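Local coordinates for dITP/XTP pyrophosphatase (Mycobacteroides abscessus, PDB 6WWD), which hydrolyses non-canonical purine nucleoside triphosphates such as XTP, dITP and ITP to monophosphate and diphosphate with magnesium, probably to cleanse the nucleotide pool, at the interface of chains A and B. Numbering follows the deposited sequence. Chains: chain A/B, dITP/XTP pyrophosphatase.

Contacts 1 and 2 lie about 15 Å apart, measured between the centres of their C-alpha atoms, and share helix 184-198 of chain B. Contact 1 takes residues from its C-terminal end and adds strand 134-145 of both chains; contact 2 uses B:Ala190 and B:Met194, nearer its middle. A single helix of chain B thus passes first the N-terminal strand and helix 10-23 of chain A, and then, at its C-terminal end, the sheet. Contact 1 is centred about 8 Å from A:Asp72, the predicted catalytic residue, and contact 2 about 18 Å, so packing at what is probably the homodimer interface comes close to the active site.

Contact 1: the interface of chains A and B. Residues chain A 69, 123, 125, 137-138, 189; chain B 138-139, 195-196, 198-199.
B:Leu195, on helix 184-198 of chain B, lays its side chain over A:Val137, A:Cys125 and A:Val69 of the chain A sheet, and shows how a branched residue can bind several strands at once. CG stands anti to its own carbonyl carbon (chi1 -65°), which directs the branch toward the sheet. At the base, CB meets CG2 of A:Val137 at 3.9 Å. Beyond CG the two methyls part. CD1 comes to the carbonyl oxygen O of A:Cys125, also at 3.9 Å, and borders CG1 of A:Val137. CD2 turns to strand 67-77, reaching CG1 of A:Val69 at 3.7 Å, and also passes near CB of A:Cys125. This helix end is poorly ordered, so the finer details deserve caution. One residue past the helix, the likewise poorly ordered B:Val199 brings CG2 within 3.6 Å of A:Val137 CG2, so that this one methyl is touched by both chain B residues.

The polar half of the contact is an antiparallel bridge in which A:Glu138 faces its own copy. Backbone N of A:Glu138 donates to O of B:Glu138 at 3.0 Å. The return bond, from N of B:Glu138 to O of A:Glu138, measures 2.9 Å. Both glutamates hold CG between backbone N and carbonyl carbon (chi1 84° in A:Glu138), and their chains then run on extended, bringing the carboxylates together. OE2 of A:Glu138 and OE1 of B:Glu138 are 4.0 Å apart, a pairing of like charges that might raise the affinity of one group for a proton. A water 2.7 Å from A:Glu138 OE2 sits beside the pair and bridges it, with a longer link to B:Glu138 OE1. Strand pairing joins the two sheets while the helix end packs against chain A, an arrangement that fits a role in holding the homodimer together.

Contact 2: the interface of chains A and B. Residues chain A 3, 20, 25, 28; chain B 190, 194.
B:Ala190 points its methyl into a group of aliphatic tips from chain A, formed by A:Leu20, A:Val28 and A:Val25. This small residue, backbone included, hides 49 Å², the largest area in the patch, a useful illustration that burial at an interface need not follow residue size. From A:Val28 it is CG2 that approaches, 3.9 Å from CB of B:Ala190. A:Leu20 arrives from helix 10-23; its CD1 continues the chain anti to CA (chi2 -178°), and the other methyl, CD2, is the branch turned to B:Ala190. That methyl lies 4.0 Å from CB of B:Ala190, and it also presses closely on the alanine's backbone oxygen O, at 3.2 Å. A:Val25 is only partly modelled, its CB marking the margin of the group.

One turn further along the chain B helix, B:Met194 continues the apolar surface. Its CG lies 4.1 Å from CD2 of A:Leu20, so the same leucine methyl touches both helix residues. B:Met194 and A:Ile3, on strand 2-5, lie alongside each other with their chains running opposite ways. Nothing polar bonds across this patch, and adhesion rests on shape and apolar burial within what is likely the dimer interface. In B:Met194, chi2 of 177° carries the thioether SD out to the terminal methyl CD1 of A:Ile3, 4.1 Å away, and chi3 (73°) then turns the methyl CE out of line with the chain.

Contact 1: the interface of chains A and B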
ATOM      1  N   VAL A  69      -0.014 -23.745 -12.190  1.00 14.38           N
ATOM      2  CA  VAL A  69      -1.042 -22.720 -12.049  0.56 15.92           C
ATOM      3  C   VAL A  69      -1.650 -22.844 -10.658  1.00 22.58           C
ATOM      4  O   VAL A  69      -1.890 -23.958 -10.178  1.00 18.62           O
ATOM      5  CB  VAL A  69      -2.124 -22.852 -13.137  0.56 18.93           C
ATOM      6  CG1 VAL A  69      -3.188 -21.789 -12.962  0.56 17.73           C
ATOM      7  CG2 VAL A  69      -1.495 -22.755 -14.528  0.56 18.30           C
ATOM      8  N   SER A 123     -10.346 -12.408  -7.384  1.00 15.16           N
ATOM      9  CA  SER A 123      -9.955 -13.754  -7.784  1.00 19.27           C
ATOM     10  C   SER A 123      -8.641 -13.621  -8.547  1.00 19.53           C
ATOM     11  O   SER A 123      -8.617 -13.039  -9.638  1.00 15.40           O
ATOM     12  CB  SER A 123     -11.047 -14.379  -8.655  1.00 19.91           C
ATOM     13  OG  SER A 123     -10.680 -15.645  -9.118  1.00 28.06           O
ATOM     14  N   CYS A 125      -4.930 -15.521 -10.047  1.00 15.64           N
ATOM     15  CA  CYS A 125      -4.404 -16.756 -10.625  0.68 18.14           C
ATOM     16  C   CYS A 125      -2.962 -16.529 -11.040  1.00 19.98           C
ATOM     17  O   CYS A 125      -2.663 -15.518 -11.684  1.00 15.73           O
ATOM     18  CB  CYS A 125      -5.196 -17.186 -11.859  0.68 22.04           C
ATOM     19  SG  CYS A 125      -6.931 -17.362 -11.586  0.68 33.91           S
ATOM     20  N   VAL A 137      -2.395 -12.905 -12.717  1.00 15.56           N
ATOM     21  CA  VAL A 137      -3.544 -12.088 -13.069  1.00 11.99           C
ATOM     22  C   VAL A 137      -4.505 -12.055 -11.883  1.00 19.12           C
ATOM     23  O   VAL A 137      -4.520 -12.955 -11.036  1.00 15.32           O
ATOM     24  CB  VAL A 137      -4.255 -12.601 -14.336  1.00 16.85           C
ATOM     25  CG1 VAL A 137      -3.251 -12.783 -15.474  1.00 15.66           C
ATOM     26  CG2 VAL A 137      -4.990 -13.889 -14.065  1.00 25.96           C
ATOM     27  N   GLU A 138      -5.300 -10.986 -11.815  1.00 16.77           N
ATOM     28  CA  GLU A 138      -6.406 -10.933 -10.870  1.00 19.74           C
ATOM     29  C   GLU A 138      -7.580 -10.225 -11.525  1.00 18.47           C
ATOM     30  O   GLU A 138      -7.399  -9.391 -12.416  1.00 16.31           O
ATOM     31  CB  GLU A 138      -6.010 -10.219  -9.558  1.00 16.33           C
ATOM     32  CG  GLU A 138      -6.128  -8.691  -9.621  1.00 15.87           C
ATOM     33  CD  GLU A 138      -5.899  -8.015  -8.285  1.00 16.94           C
ATOM     34  OE1 GLU A 138      -5.724  -8.717  -7.251  1.00 16.17           O
ATOM     35  OE2 GLU A 138      -5.899  -6.765  -8.268  1.00 17.15           O
ATOM     36  N   ALA A 189      -9.913 -10.530 -19.040  1.00 42.08           N
ATOM     37  CA  ALA A 189      -8.616 -11.159 -18.827  1.00 45.03           C
ATOM     38  C   ALA A 189      -7.968 -11.541 -20.151  1.00 48.45           C
ATOM     39  O   ALA A 189      -6.742 -11.455 -20.293  1.00 51.54           O
ATOM     40  CB  ALA A 189      -8.772 -12.395 -17.939  1.00 43.88           C
TER
ATOM     41  N   GLU B 138      -6.241  -7.272 -14.049  1.00 14.54           N
ATOM     42  CA  GLU B 138      -4.878  -6.883 -14.385  1.00 17.40           C
ATOM     43  C   GLU B 138      -4.022  -8.129 -14.550  1.00 19.81           C
ATOM     44  O   GLU B 138      -4.336  -9.201 -14.014  1.00 16.68           O
ATOM     45  CB  GLU B 138      -4.257  -5.940 -13.342  1.00 13.04           C
ATOM     46  CG  GLU B 138      -3.625  -6.650 -12.165  1.00 15.14           C
ATOM     47  CD  GLU B 138      -2.901  -5.694 -11.229  1.00 19.56           C
ATOM     48  OE1 GLU B 138      -2.407  -6.165 -10.170  1.00 15.92           O
ATOM     49  OE2 GLU B 138      -2.838  -4.477 -11.551  1.00 13.60           O
ATOM     50  N   GLY B 139      -2.977  -7.984 -15.353  1.00 16.05           N
ATOM     51  CA  GLY B 139      -1.928  -8.983 -15.464  1.00 12.72           C
ATOM     52  C   GLY B 139      -0.593  -8.355 -15.121  1.00 14.86           C
ATOM     53  O   GLY B 139      -0.340  -7.198 -15.467  1.00 13.18           O
ATOM     54  N   LEU B 195      -4.964 -19.030 -16.924  1.00 59.31           N
ATOM     55  CA  LEU B 195      -5.085 -17.873 -16.042  1.00 53.15           C
ATOM     56  C   LEU B 195      -6.375 -17.104 -16.312  1.00 59.53           C
ATOM     57  O   LEU B 195      -6.993 -16.580 -15.378  1.00 54.06           O
ATOM     58  CB  LEU B 195      -3.868 -16.952 -16.191  1.00 43.95           C
ATOM     59  CG  LEU B 195      -2.506 -17.513 -15.763  1.00 41.54           C
ATOM     60  CD1 LEU B 195      -1.583 -16.413 -15.319  1.00 38.98           C
ATOM     61  CD2 LEU B 195      -2.638 -18.566 -14.674  1.00 42.76           C
ATOM     62  N   ARG B 196      -6.811 -17.052 -17.573  1.00 63.98           N
ATOM     63  CA  ARG B 196      -8.025 -16.314 -17.908  1.00 67.02           C
ATOM     64  C   ARG B 196      -9.260 -16.971 -17.299  1.00 67.29           C
ATOM     65  O   ARG B 196     -10.071 -16.298 -16.650  1.00 67.04           O
ATOM     66  CB  ARG B 196      -8.159 -16.191 -19.427  1.00 63.94           C
ATOM     67  N   LEU B 198      -9.584 -19.101 -14.785  1.00 80.97           N
ATOM     68  CA  LEU B 198      -9.658 -19.266 -13.340  1.00 84.70           C
ATOM     69  C   LEU B 198      -9.964 -17.953 -12.616  1.00 77.10           C
ATOM     70  O   LEU B 198     -10.354 -17.990 -11.443  1.00 77.00           O
ATOM     71  CB  LEU B 198      -8.369 -19.919 -12.833  1.00 75.54           C
ATOM     72  N   VAL B 199      -9.815 -16.802 -13.280  1.00 63.52           N
ATOM     73  CA  VAL B 199     -10.403 -15.555 -12.788  1.00 54.94           C
ATOM     74  C   VAL B 199     -11.918 -15.730 -12.853  1.00 64.47           C
ATOM     75  O   VAL B 199     -12.535 -15.554 -13.912  1.00 64.79           O
ATOM     76  CB  VAL B 199      -9.923 -14.330 -13.595  1.00 47.49           C
ATOM     77  CG1 VAL B 199     -10.764 -13.098 -13.300  1.00 45.83           C
ATOM     78  CG2 VAL B 199      -8.476 -14.025 -13.284  1.00 43.68           C
TER
HETATM   79  O   HOH W   1      -3.823  -5.190  -7.411  1.00 25.91           O

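Contact 2: the interface of chains A and B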
ATOM      1  N   ILE A   3       1.184 -29.903 -16.906  1.00 31.06           N
ATOM      2  CA  ILE A   3       1.010 -28.678 -16.139  1.00 29.00           C
ATOM      3  C   ILE A   3       0.326 -29.049 -14.830  1.00 28.31           C
ATOM      4  O   ILE A   3      -0.752 -29.656 -14.844  1.00 26.47           O
ATOM      5  CB  ILE A   3       0.171 -27.639 -16.892  1.00 32.53           C
ATOM      6  CG1 ILE A   3       0.886 -27.178 -18.158  1.00 30.76           C
ATOM      7  CG2 ILE A   3      -0.171 -26.465 -15.974  1.00 25.27           C
ATOM      8  CD1 ILE A   3       0.111 -26.107 -18.900  1.00 35.80           C
ATOM      9  N   LEU A  20      -8.445 -25.682 -22.297  1.00 59.03           N
ATOM     10  CA  LEU A  20      -7.404 -26.097 -23.231  1.00 58.84           C
ATOM     11  C   LEU A  20      -7.985 -26.672 -24.516  1.00 66.44           C
ATOM     12  O   LEU A  20      -7.299 -26.671 -25.546  1.00 67.37           O
ATOM     13  CB  LEU A  20      -6.490 -27.124 -22.561  1.00 55.23           C
ATOM     14  CG  LEU A  20      -5.603 -26.576 -21.445  1.00 53.01           C
ATOM     15  CD1 LEU A  20      -4.703 -27.649 -20.877  1.00 48.57           C
ATOM     16  CD2 LEU A  20      -4.765 -25.436 -22.007  1.00 52.96           C
ATOM     17  N   VAL A  25      -5.303 -26.099 -27.612  1.00 74.55           N
ATOM     18  CA  VAL A  25      -3.939 -26.464 -27.245  1.00 72.03           C
ATOM     19  C   VAL A  25      -3.839 -27.983 -27.197  1.00 73.15           C
ATOM     20  O   VAL A  25      -4.561 -28.638 -26.441  1.00 72.91           O
ATOM     21  CB  VAL A  25      -3.542 -25.839 -25.901  1.00 65.51           C
ATOM     22  N   VAL A  28      -1.287 -31.457 -24.062  1.00 63.47           N
ATOM     23  CA  VAL A  28      -1.089 -30.918 -22.718  1.00 57.72           C
ATOM     24  C   VAL A  28      -1.894 -31.754 -21.737  1.00 49.85           C
ATOM     25  O   VAL A  28      -3.117 -31.877 -21.870  1.00 54.41           O
ATOM     26  CB  VAL A  28      -1.488 -29.440 -22.615  1.00 51.70           C
ATOM     27  CG1 VAL A  28      -1.360 -28.988 -21.176  1.00 50.02           C
ATOM     28  CG2 VAL A  28      -0.617 -28.597 -23.518  1.00 53.41           C
TER
ATOM     29  N   ALA B 190      -0.538 -22.575 -23.760  1.00 59.49           N
ATOM     30  CA  ALA B 190      -1.457 -23.403 -22.997  1.00 52.61           C
ATOM     31  C   ALA B 190      -1.756 -22.834 -21.621  1.00 58.58           C
ATOM     32  O   ALA B 190      -2.859 -23.038 -21.098  1.00 60.54           O
ATOM     33  CB  ALA B 190      -0.881 -24.812 -22.850  1.00 53.83           C
ATOM     34  N   MET B 194      -5.463 -20.603 -19.195  1.00 66.90           N
ATOM     35  CA  MET B 194      -5.810 -21.132 -17.876  1.00 67.51           C
ATOM     36  C   MET B 194      -5.829 -20.044 -16.805  1.00 60.73           C
ATOM     37  O   MET B 194      -6.621 -20.125 -15.858  1.00 55.94           O
ATOM     38  CB  MET B 194      -4.842 -22.249 -17.483  1.00 62.16           C
ATOM     39  CG  MET B 194      -4.848 -23.437 -18.426  1.00 65.56           C
ATOM     40  SD  MET B 194      -3.626 -24.685 -17.958  1.00 69.07           S
ATOM     41  CE  MET B 194      -4.408 -25.385 -16.508  1.00 56.97           C
TER